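Local coordinates for protein hypothetical glycoside hydrolase (PDB 3TAW) that is a putative glycoside hydrolase of unknown function, with a fold of mainly antiparallel beta sheets that is probably a five-bladed beta-propeller, at residues P31-Y35 against D97-A101; V63-E69 against S81-T87; V26-L30 against I92-R96. One frame throughout, in Å; residues are numbered along the deposited sequence.

Interaction 1 (P31-Y35 against D97-A101); sequences PTKFY and DTKPA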
loop_
_atom_site.group_PDB
_atom_site.type_symbol
_atom_site.label_atom_id
_atom_site.label_comp_id
_atom_site.label_asym_id
_atom_site.label_seq_id
_atom_site.Cartn_x
_atom_site.Cartn_y
_atom_site.Cartn_z
ATOM N N PRO A 31 0.967 -8.602 -22.517
ATOM C CA PRO A 31 1.725 -7.840 -23.516
ATOM C C PRO A 31 1.044 -6.563 -24.032
ATOM O O PRO A 31 1.480 -5.987 -25.035
ATOM C CB PRO A 31 1.885 -8.854 -24.669
ATOM C CG PRO A 31 0.685 -9.695 -24.589
ATOM C CD PRO A 31 0.308 -9.783 -23.103
ATOM N N THR A 32 0.016 -6.108 -23.327
ATOM C CA THR A 32 -0.773 -4.947 -23.692
ATOM C C THR A 32 0.049 -3.704 -23.990
ATOM O O THR A 32 0.970 -3.376 -23.242
ATOM C CB THR A 32 -1.695 -4.594 -22.514
ATOM O OG1 THR A 32 -2.179 -5.820 -21.916
ATOM C CG2 THR A 32 -2.832 -3.743 -22.989
ATOM N N LYS A 33 -0.307 -2.983 -25.058
ATOM C CA LYS A 33 0.401 -1.752 -25.385
ATOM C C LYS A 33 -0.437 -0.519 -25.086
ATOM O O LYS A 33 -1.681 -0.537 -25.225
ATOM C CB LYS A 33 0.745 -1.711 -26.868
ATOM C CG LYS A 33 1.483 -2.924 -27.410
ATOM C CD LYS A 33 2.865 -3.074 -26.843
ATOM C CE LYS A 33 3.860 -2.023 -27.378
ATOM N NZ LYS A 33 4.311 -2.257 -28.793
ATOM N N PHE A 34 0.233 0.564 -24.726
ATOM C CA PHE A 34 -0.388 1.867 -24.715
ATOM C C PHE A 34 0.610 2.924 -25.117
ATOM O O PHE A 34 1.827 2.716 -25.020
ATOM C CB PHE A 34 -1.045 2.208 -23.369
ATOM C CG PHE A 34 -0.219 3.088 -22.452
ATOM C CD1 PHE A 34 1.001 2.663 -21.960
ATOM C CD2 PHE A 34 -0.689 4.337 -22.075
ATOM C CE1 PHE A 34 1.758 3.491 -21.113
ATOM C CE2 PHE A 34 0.043 5.163 -21.206
ATOM C CZ PHE A 34 1.266 4.734 -20.729
ATOM N N TYR A 35 0.082 4.057 -25.557
ATOM C CA TYR A 35 0.935 5.160 -25.980
ATOM C C TYR A 35 1.313 6.016 -24.790
ATOM O O TYR A 35 0.472 6.745 -24.216
ATOM C CB TYR A 35 0.290 6.010 -27.057
ATOM C CG TYR A 35 1.294 6.988 -27.616
ATOM C CD1 TYR A 35 2.236 6.578 -28.547
ATOM C CD2 TYR A 35 1.320 8.316 -27.199
ATOM C CE1 TYR A 35 3.148 7.460 -29.048
ATOM C CE2 TYR A 35 2.255 9.217 -27.704
ATOM C CZ TYR A 35 3.175 8.768 -28.622
ATOM O OH TYR A 35 4.121 9.624 -29.163
ATOM N N ASP A 97 -8.560 -2.934 -17.755
ATOM C CA ASP A 97 -8.383 -1.951 -18.796
ATOM C C ASP A 97 -7.076 -2.190 -19.559
ATOM O O ASP A 97 -6.053 -2.578 -18.983
ATOM C CB ASP A 97 -8.373 -0.535 -18.213
ATOM C CG ASP A 97 -9.770 0.011 -17.934
ATOM O OD1 ASP A 97 -10.784 -0.719 -18.131
ATOM O OD2 ASP A 97 -9.829 1.189 -17.533
ATOM N N THR A 98 -7.107 -1.863 -20.845
ATOM C CA THR A 98 -5.919 -1.968 -21.670
ATOM C C THR A 98 -5.010 -0.765 -21.522
ATOM O O THR A 98 -3.854 -0.847 -21.878
ATOM C CB THR A 98 -6.284 -2.153 -23.164
ATOM O OG1 THR A 98 -7.126 -1.074 -23.605
ATOM C CG2 THR A 98 -6.983 -3.460 -23.358
ATOM N N LYS A 99 -5.557 0.366 -21.082
ATOM C CA LYS A 99 -4.777 1.567 -20.811
ATOM C C LYS A 99 -4.593 1.721 -19.298
ATOM O O LYS A 99 -5.556 1.621 -18.567
ATOM C CB LYS A 99 -5.516 2.798 -21.343
ATOM C CG LYS A 99 -4.667 4.011 -21.505
ATOM C CD LYS A 99 -5.490 5.221 -21.944
ATOM C CE LYS A 99 -6.204 5.857 -20.775
ATOM N NZ LYS A 99 -5.180 6.381 -19.828
ATOM N N PRO A 100 -3.361 1.998 -18.839
ATOM C CA PRO A 100 -3.208 2.312 -17.418
ATOM C C PRO A 100 -4.012 3.566 -17.025
ATOM O O PRO A 100 -4.198 4.491 -17.838
ATOM C CB PRO A 100 -1.700 2.521 -17.249
ATOM C CG PRO A 100 -1.240 2.979 -18.637
ATOM C CD PRO A 100 -2.124 2.245 -19.616
ATOM N N ALA A 101 -4.498 3.582 -15.785
ATOM C CA ALA A 101 -5.302 4.708 -15.289
ATOM C C ALA A 101 -4.465 5.796 -14.600
ATOM O O ALA A 101 -4.959 6.912 -14.391
ATOM C CB ALA A 101 -6.379 4.200 -14.339
HETATM O O HOH W 1 -3.963 0.983 -24.564
#

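Interaction 2 (V63-E69 against S81-T87); sequences VVMYRAE and SRLGYAT. With EDO (1,2-ethanediol), chain M.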
loop_
_atom_site.group_PDB
_atom_site.type_symbol
_atom_site.label_atom_id
_atom_site.label_comp_id
_atom_site.label_asym_id
_atom_site.label_seq_id
_atom_site.Cartn_x
_atom_site.Cartn_y
_atom_site.Cartn_z
ATOM N N VAL A 63 -12.453 -2.365 -7.247
ATOM C CA VAL A 63 -11.451 -1.879 -8.209
ATOM C C VAL A 63 -10.091 -2.161 -7.615
ATOM O O VAL A 63 -9.803 -1.777 -6.487
ATOM C CB VAL A 63 -11.627 -0.380 -8.541
ATOM C CG1 VAL A 63 -10.460 0.137 -9.428
ATOM C CG2 VAL A 63 -13.014 -0.135 -9.203
ATOM N N VAL A 64 -9.247 -2.842 -8.378
ATOM C CA VAL A 64 -7.859 -3.014 -8.007
ATOM C C VAL A 64 -7.047 -2.193 -8.976
ATOM O O VAL A 64 -7.172 -2.370 -10.204
ATOM C CB VAL A 64 -7.439 -4.475 -8.041
ATOM C CG1 VAL A 64 -5.889 -4.606 -8.017
ATOM C CG2 VAL A 64 -8.076 -5.220 -6.849
HETATM N N MSE A 65 -6.193 -1.328 -8.432
HETATM C CA MSE A 65 -5.235 -0.579 -9.235
HETATM C C MSE A 65 -3.854 -1.155 -8.950
HETATM O O MSE A 65 -3.233 -0.881 -7.924
HETATM C CB MSE A 65 -5.345 0.930 -8.960
HETATM C CG MSE A 65 -6.675 1.481 -9.436
HETATM SE SE MSE A 65 -6.790 3.425 -9.359
HETATM C CE MSE A 65 -5.397 4.007 -10.548
ATOM N N TYR A 66 -3.403 -2.007 -9.851
ATOM C CA TYR A 66 -2.166 -2.760 -9.631
ATOM C C TYR A 66 -0.949 -2.016 -10.149
ATOM O O TYR A 66 -1.010 -1.265 -11.135
ATOM C CB TYR A 66 -2.272 -4.152 -10.236
ATOM C CG TYR A 66 -2.666 -4.205 -11.700
ATOM C CD1 TYR A 66 -4.004 -4.225 -12.086
ATOM C CD2 TYR A 66 -1.704 -4.270 -12.698
ATOM C CE1 TYR A 66 -4.384 -4.306 -13.443
ATOM C CE2 TYR A 66 -2.052 -4.348 -14.028
ATOM C CZ TYR A 66 -3.417 -4.354 -14.407
ATOM O OH TYR A 66 -3.782 -4.456 -15.721
ATOM N N ARG A 67 0.174 -2.217 -9.468
ATOM C CA ARG A 67 1.436 -1.687 -9.927
ATOM C C ARG A 67 1.906 -2.544 -11.075
ATOM O O ARG A 67 2.090 -3.733 -10.905
ATOM C CB ARG A 67 2.479 -1.698 -8.814
ATOM C CG ARG A 67 3.825 -1.129 -9.261
ATOM C CD ARG A 67 4.859 -1.210 -8.144
ATOM N NE ARG A 67 6.210 -0.966 -8.620
ATOM C CZ ARG A 67 7.303 -0.972 -7.853
ATOM N NH1 ARG A 67 7.222 -1.180 -6.540
ATOM N NH2 ARG A 67 8.491 -0.763 -8.405
ATOM N N ALA A 68 2.077 -1.945 -12.252
ATOM C CA ALA A 68 2.513 -2.679 -13.431
ATOM C C ALA A 68 3.872 -2.151 -13.861
ATOM O O ALA A 68 4.088 -0.949 -13.902
ATOM C CB ALA A 68 1.519 -2.508 -14.580
ATOM N N GLU A 69 4.778 -3.064 -14.180
ATOM C CA GLU A 69 6.089 -2.686 -14.660
ATOM C C GLU A 69 6.324 -3.183 -16.072
ATOM O O GLU A 69 5.976 -4.318 -16.412
ATOM C CB GLU A 69 7.173 -3.230 -13.739
ATOM C CG GLU A 69 7.362 -2.427 -12.459
ATOM C CD GLU A 69 8.529 -2.926 -11.609
ATOM O OE1 GLU A 69 8.833 -4.143 -11.682
ATOM O OE2 GLU A 69 9.146 -2.094 -10.888
ATOM N N SER A 81 7.017 2.111 -13.526
ATOM C CA SER A 81 5.776 1.643 -12.910
ATOM C C SER A 81 4.622 2.551 -13.312
ATOM O O SER A 81 4.782 3.767 -13.402
ATOM C CB SER A 81 5.899 1.633 -11.379
ATOM O OG SER A 81 6.821 0.641 -10.929
ATOM N N ARG A 82 3.492 1.929 -13.620
ATOM C CA ARG A 82 2.242 2.581 -13.972
ATOM C C ARG A 82 1.133 1.774 -13.281
ATOM O O ARG A 82 1.349 0.612 -12.899
ATOM C CB ARG A 82 2.054 2.591 -15.501
ATOM C CG ARG A 82 3.176 3.320 -16.231
ATOM C CD ARG A 82 2.982 3.307 -17.741
ATOM N NE ARG A 82 4.062 3.964 -18.466
ATOM C CZ ARG A 82 5.192 3.374 -18.860
ATOM N NH1 ARG A 82 5.463 2.111 -18.555
ATOM N NH2 ARG A 82 6.092 4.063 -19.553
ATOM N N LEU A 83 -0.037 2.380 -13.089
ATOM C CA LEU A 83 -1.113 1.703 -12.415
ATOM C C LEU A 83 -2.207 1.273 -13.373
ATOM O O LEU A 83 -2.765 2.093 -14.106
ATOM C CB LEU A 83 -1.736 2.618 -11.351
ATOM C CG LEU A 83 -0.777 3.251 -10.360
ATOM C CD1 LEU A 83 -1.530 4.022 -9.302
ATOM C CD2 LEU A 83 0.228 2.223 -9.732
ATOM N N GLY A 84 -2.527 -0.004 -13.303
ATOM C CA GLY A 84 -3.635 -0.593 -14.037
ATOM C C GLY A 84 -4.958 -0.343 -13.361
ATOM O O GLY A 84 -5.017 0.214 -12.258
ATOM N N TYR A 85 -6.039 -0.698 -14.047
ATOM C CA TYR A 85 -7.390 -0.518 -13.528
ATOM C C TYR A 85 -8.168 -1.800 -13.829
ATOM O O TYR A 85 -8.388 -2.152 -14.991
ATOM C CB TYR A 85 -8.059 0.681 -14.202
ATOM C CG TYR A 85 -9.427 1.023 -13.681
ATOM C CD1 TYR A 85 -10.563 0.396 -14.193
ATOM C CD2 TYR A 85 -9.607 1.989 -12.693
ATOM C CE1 TYR A 85 -11.845 0.728 -13.719
ATOM C CE2 TYR A 85 -10.875 2.310 -12.212
ATOM C CZ TYR A 85 -11.984 1.675 -12.719
ATOM O OH TYR A 85 -13.261 1.991 -12.250
ATOM N N ALA A 86 -8.571 -2.509 -12.784
ATOM C CA ALA A 86 -9.242 -3.795 -12.936
ATOM C C ALA A 86 -10.464 -3.825 -12.037
ATOM O O ALA A 86 -10.380 -3.418 -10.871
ATOM C CB ALA A 86 -8.295 -4.921 -12.566
ATOM N N THR A 87 -11.587 -4.324 -12.554
ATOM C CA THR A 87 -12.819 -4.379 -11.774
ATOM C C THR A 87 -13.292 -5.820 -11.551
ATOM O O THR A 87 -13.029 -6.718 -12.362
ATOM C CB THR A 87 -13.978 -3.622 -12.430
ATOM O OG1 THR A 87 -14.391 -4.311 -13.617
ATOM C CG2 THR A 87 -13.586 -2.191 -12.777
HETATM C C1 EDO M . -16.220 -7.562 -13.791
HETATM O O1 EDO M . -16.370 -6.213 -13.386
HETATM C C2 EDO M . -17.095 -7.765 -15.019
HETATM O O2 EDO M . -18.459 -7.471 -14.681
HETATM O O HOH W 2 -5.521 -2.548 -16.161
#

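Interaction 3 (V26-L30 against I92-R96); sequences VIKPL and IHFER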
loop_
_atom_site.group_PDB
_atom_site.type_symbol
_atom_site.label_atom_id
_atom_site.label_comp_id
_atom_site.label_asym_id
_atom_site.label_seq_id
_atom_site.Cartn_x
_atom_site.Cartn_y
_atom_site.Cartn_z
ATOM N N VAL A 26 -4.410 -13.520 -9.198
ATOM C CA VAL A 26 -5.567 -12.955 -9.873
ATOM C C VAL A 26 -5.202 -11.898 -10.936
ATOM O O VAL A 26 -6.031 -11.585 -11.788
ATOM C CB VAL A 26 -6.601 -12.411 -8.863
ATOM C CG1 VAL A 26 -7.141 -13.554 -8.006
ATOM C CG2 VAL A 26 -6.002 -11.286 -8.020
ATOM N N ILE A 27 -3.978 -11.348 -10.873
ATOM C CA ILE A 27 -3.447 -10.471 -11.932
ATOM C C ILE A 27 -2.037 -10.900 -12.269
ATOM O O ILE A 27 -1.168 -10.964 -11.395
ATOM C CB ILE A 27 -3.405 -8.963 -11.570
ATOM C CG1 ILE A 27 -4.753 -8.491 -11.021
ATOM C CG2 ILE A 27 -2.887 -8.089 -12.788
ATOM C CD1 ILE A 27 -5.800 -8.160 -12.041
ATOM N N LYS A 28 -1.841 -11.205 -13.549
ATOM C CA LYS A 28 -0.546 -11.560 -14.104
ATOM C C LYS A 28 -0.169 -10.587 -15.248
ATOM O O LYS A 28 -1.039 -9.958 -15.843
ATOM C CB LYS A 28 -0.622 -12.963 -14.673
ATOM C CG LYS A 28 -1.104 -14.049 -13.725
ATOM C CD LYS A 28 -1.247 -15.388 -14.477
ATOM C CE LYS A 28 -1.916 -16.432 -13.601
ATOM N NZ LYS A 28 -2.447 -17.621 -14.372
ATOM N N PRO A 29 1.127 -10.484 -15.578
ATOM C CA PRO A 29 1.566 -9.668 -16.723
ATOM C C PRO A 29 0.895 -10.026 -18.045
ATOM O O PRO A 29 0.512 -11.194 -18.277
ATOM C CB PRO A 29 3.074 -9.964 -16.797
ATOM C CG PRO A 29 3.441 -10.249 -15.393
ATOM C CD PRO A 29 2.285 -11.043 -14.855
ATOM N N LEU A 30 0.740 -9.018 -18.893
ATOM C CA LEU A 30 0.204 -9.192 -20.256
ATOM C C LEU A 30 1.013 -8.305 -21.207
ATOM O O LEU A 30 1.668 -7.367 -20.775
ATOM C CB LEU A 30 -1.265 -8.800 -20.321
ATOM C CG LEU A 30 -2.291 -9.650 -19.542
ATOM C CD1 LEU A 30 -3.630 -8.913 -19.547
ATOM C CD2 LEU A 30 -2.394 -11.115 -20.082
ATOM N N ILE A 92 -12.352 -11.954 -7.248
ATOM C CA ILE A 92 -11.423 -12.975 -7.721
ATOM C C ILE A 92 -11.142 -12.850 -9.200
ATOM O O ILE A 92 -9.985 -12.866 -9.602
ATOM C CB ILE A 92 -11.973 -14.379 -7.431
ATOM C CG1 ILE A 92 -11.937 -14.656 -5.925
ATOM C CG2 ILE A 92 -11.226 -15.457 -8.227
ATOM C CD1 ILE A 92 -12.805 -15.863 -5.524
ATOM N N HIS A 93 -12.203 -12.731 -10.003
ATOM C CA HIS A 93 -12.100 -12.574 -11.446
ATOM C C HIS A 93 -12.187 -11.092 -11.811
ATOM O O HIS A 93 -13.157 -10.435 -11.479
ATOM C CB HIS A 93 -13.232 -13.349 -12.118
ATOM C CG HIS A 93 -13.204 -14.816 -11.819
ATOM N ND1 HIS A 93 -14.009 -15.393 -10.862
ATOM C CD2 HIS A 93 -12.421 -15.807 -12.302
ATOM C CE1 HIS A 93 -13.742 -16.687 -10.792
ATOM N NE2 HIS A 93 -12.794 -16.968 -11.667
ATOM N N PHE A 94 -11.173 -10.604 -12.520
ATOM C CA PHE A 94 -11.034 -9.191 -12.842
ATOM C C PHE A 94 -11.092 -8.923 -14.313
ATOM O O PHE A 94 -10.543 -9.679 -15.127
ATOM C CB PHE A 94 -9.711 -8.649 -12.280
ATOM C CG PHE A 94 -9.771 -8.433 -10.812
ATOM C CD1 PHE A 94 -9.581 -9.490 -9.944
ATOM C CD2 PHE A 94 -10.117 -7.196 -10.296
ATOM C CE1 PHE A 94 -9.706 -9.305 -8.571
ATOM C CE2 PHE A 94 -10.214 -6.983 -8.934
ATOM C CZ PHE A 94 -10.023 -8.053 -8.064
ATOM N N GLU A 95 -11.748 -7.825 -14.633
ATOM C CA GLU A 95 -11.783 -7.275 -15.985
ATOM C C GLU A 95 -10.842 -6.067 -16.016
ATOM O O GLU A 95 -11.026 -5.100 -15.252
ATOM C CB GLU A 95 -13.196 -6.862 -16.302
ATOM C CG GLU A 95 -13.379 -6.272 -17.683
ATOM C CD GLU A 95 -14.854 -6.128 -18.022
ATOM O OE1 GLU A 95 -15.487 -5.182 -17.508
ATOM O OE2 GLU A 95 -15.350 -6.978 -18.790
ATOM N N ARG A 96 -9.825 -6.139 -16.866
ATOM C CA ARG A 96 -8.717 -5.160 -16.842
ATOM C C ARG A 96 -8.773 -4.215 -18.023
ATOM O O ARG A 96 -8.984 -4.648 -19.157
ATOM C CB ARG A 96 -7.372 -5.892 -16.843
ATOM C CG ARG A 96 -7.182 -6.809 -15.662
ATOM C CD ARG A 96 -6.164 -7.900 -15.953
ATOM N NE ARG A 96 -4.807 -7.400 -16.185
ATOM C CZ ARG A 96 -3.732 -8.182 -16.229
ATOM N NH1 ARG A 96 -3.843 -9.499 -16.095
ATOM N NH2 ARG A 96 -2.534 -7.629 -16.399
HETATM O O HOH W 3 -8.636 -12.241 -12.400
#

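Interaction 1 (P31-Y35 against D97-A101)
F34 and P100 make the main apolar contact. The proline ring lies over one face of the phenyl ring. P100 CG sits 3.6 Å from the centroid of the F34 ring and only 9° off its normal, a CH-pi contact over the face. P100 CD reaches back over the root of the ring, 3.5 Å from F34 CG. The off-staggered chi1 of F34 (99°) goes with the ring lying face-on to P100. K99 adds a lighter touch: its CG lies 4.0 Å from F34 CD2, approaching obliquely.

The two threonines meet where a methyl packs on a carbonyl oxygen. T32 CG2 is anti to the backbone N (chi1 -38° for OG1), which sends the methyl across to the other segment. T32 CG2 lies 3.3 Å from T98 O and 3.8 Å from T98 CB. T32 OG1 is turned elsewhere and bonds to E46.

The polar link is made by water. One water gives a hydrogen bond to K33 O at 2.8 Å and a weak one to T98 O, so it joins the two backbones. T98 O also accepts from the indole NE1 of W45. Within the loop, K99 bends at chi3 and chi4 and its NZ bonds to P100 O at 2.9 Å.

This is packing between a short strand and a loop, partly open to solvent. Strand 33-36 pairs with strand 41-44 in a small two-stranded antiparallel sheet. The loop follows strand 95-96. W45 meets the F34 ring edge-to-face and also touches P100, while R82 of strand 81-88 packs against both F34 and P100.

Interaction 2 (V63-E69 against S81-T87)
V64 and A86 face each other as an antiparallel hydrogen-bonded pair, with V64 N to A86 O at 2.8 Å. A68 and R82 form another such pair, with A68 N to R82 O at 2.7 Å. Between them strand 81-88 breaks at G84 and Y85, but G84 N still bonds to Y66 O.

At this break packing is tight. Y66, with chi1 at 54°, lays its ring over G84. G84 CA, offset toward the rim, is 3.9 Å from the Y66 ring centroid in a CH-pi contact over the face. A86 CB meets the ring edge. A water joins Y66 OH to Y85 N, and Y66 OH also hydrogen-bonds E46. Buried Y66 N and G84 O have no partner in the model. On the other sheet face V63 CG1 lies over the Y85 ring, and CE of selenomethionine M65 packs 4.0 Å from L83 CB.

At one end the contact turns polar. The extended R67 donates from NE to S81 OG (2.9 Å), and S81 OG lies 24° out of the guanidinium plane. R67 NH2 forms a salt bridge with E69 OE2, and NH1 one with D120.

The looser end is partly exposed T87, whose OG1 hydrogen-bonds 1,2-ethanediol, probably from the crystallisation liquor.

The strands form a beta hairpin in the middle of a four-stranded antiparallel sheet, between strands 49-58 and 95-96. M65, S81 and L83 touch strand 117-125.

Interaction 3 (V26-L30 against I92-R96)
The backbones of V26-L30 and I92-R96 run roughly the same way, their end-to-end directions 24° apart, and their CA atoms come nearest at V26 and I92.

R96 carries the contact. Its guanidinium grips one carbonyl oxygen end-on: NH1 lies 2.9 Å and NH2 2.8 Å from K28 O, which sits near the guanidinium plane. Two methyl groups cover its opposite faces. L30 CD1 is 3.4 Å from R96 CZ on one face, and I27 CG2 is 3.5 Å from R96 CZ on the other. This packing and the paired bonds hold the flat group in place. The bend at chi3 (64°) turns the guanidinium between the two side chains. NH2 also forms a salt bridge with E46.

The other end is mixed. I27 CD1 reaches F94 CB at 3.9 Å, and V26 CG2 meets the F94 ring obliquely. The V26 CG1 methyl packs 3.3 Å from the carbonyl oxygen I92 O. A water joins V26 O, I92 O and F94 N.

The contact lies at the surface. V26 and I27 both face V345 of strand 344-350 in a classic beta bulge, while strand 95-96 edges the sheet beside strand 81-88.

Interaction 2 is the buried one, a hairpin inside a four-stranded sheet. Interaction 3 is a surface contact, and interaction 1 is partly buried. Residues 26-30 and 31-35 are continuous, as are 92-96 and 97-101, so residues 26-35 run beside strand 95-96 and the loop after it. Both contacts reach the hairpin through probable backbone hydrogen bonds: D97 N to Y85 O and A101 N to L83 O from interaction 1, E95 N to T87 O from interaction 3. E46 links all three, through T32, Y66 and R96. Their chemistry differs with place. Backbone pairing dominates interaction 2, a proline-ring contact interaction 1, and an arginine bound to a carbonyl oxygen interaction 3.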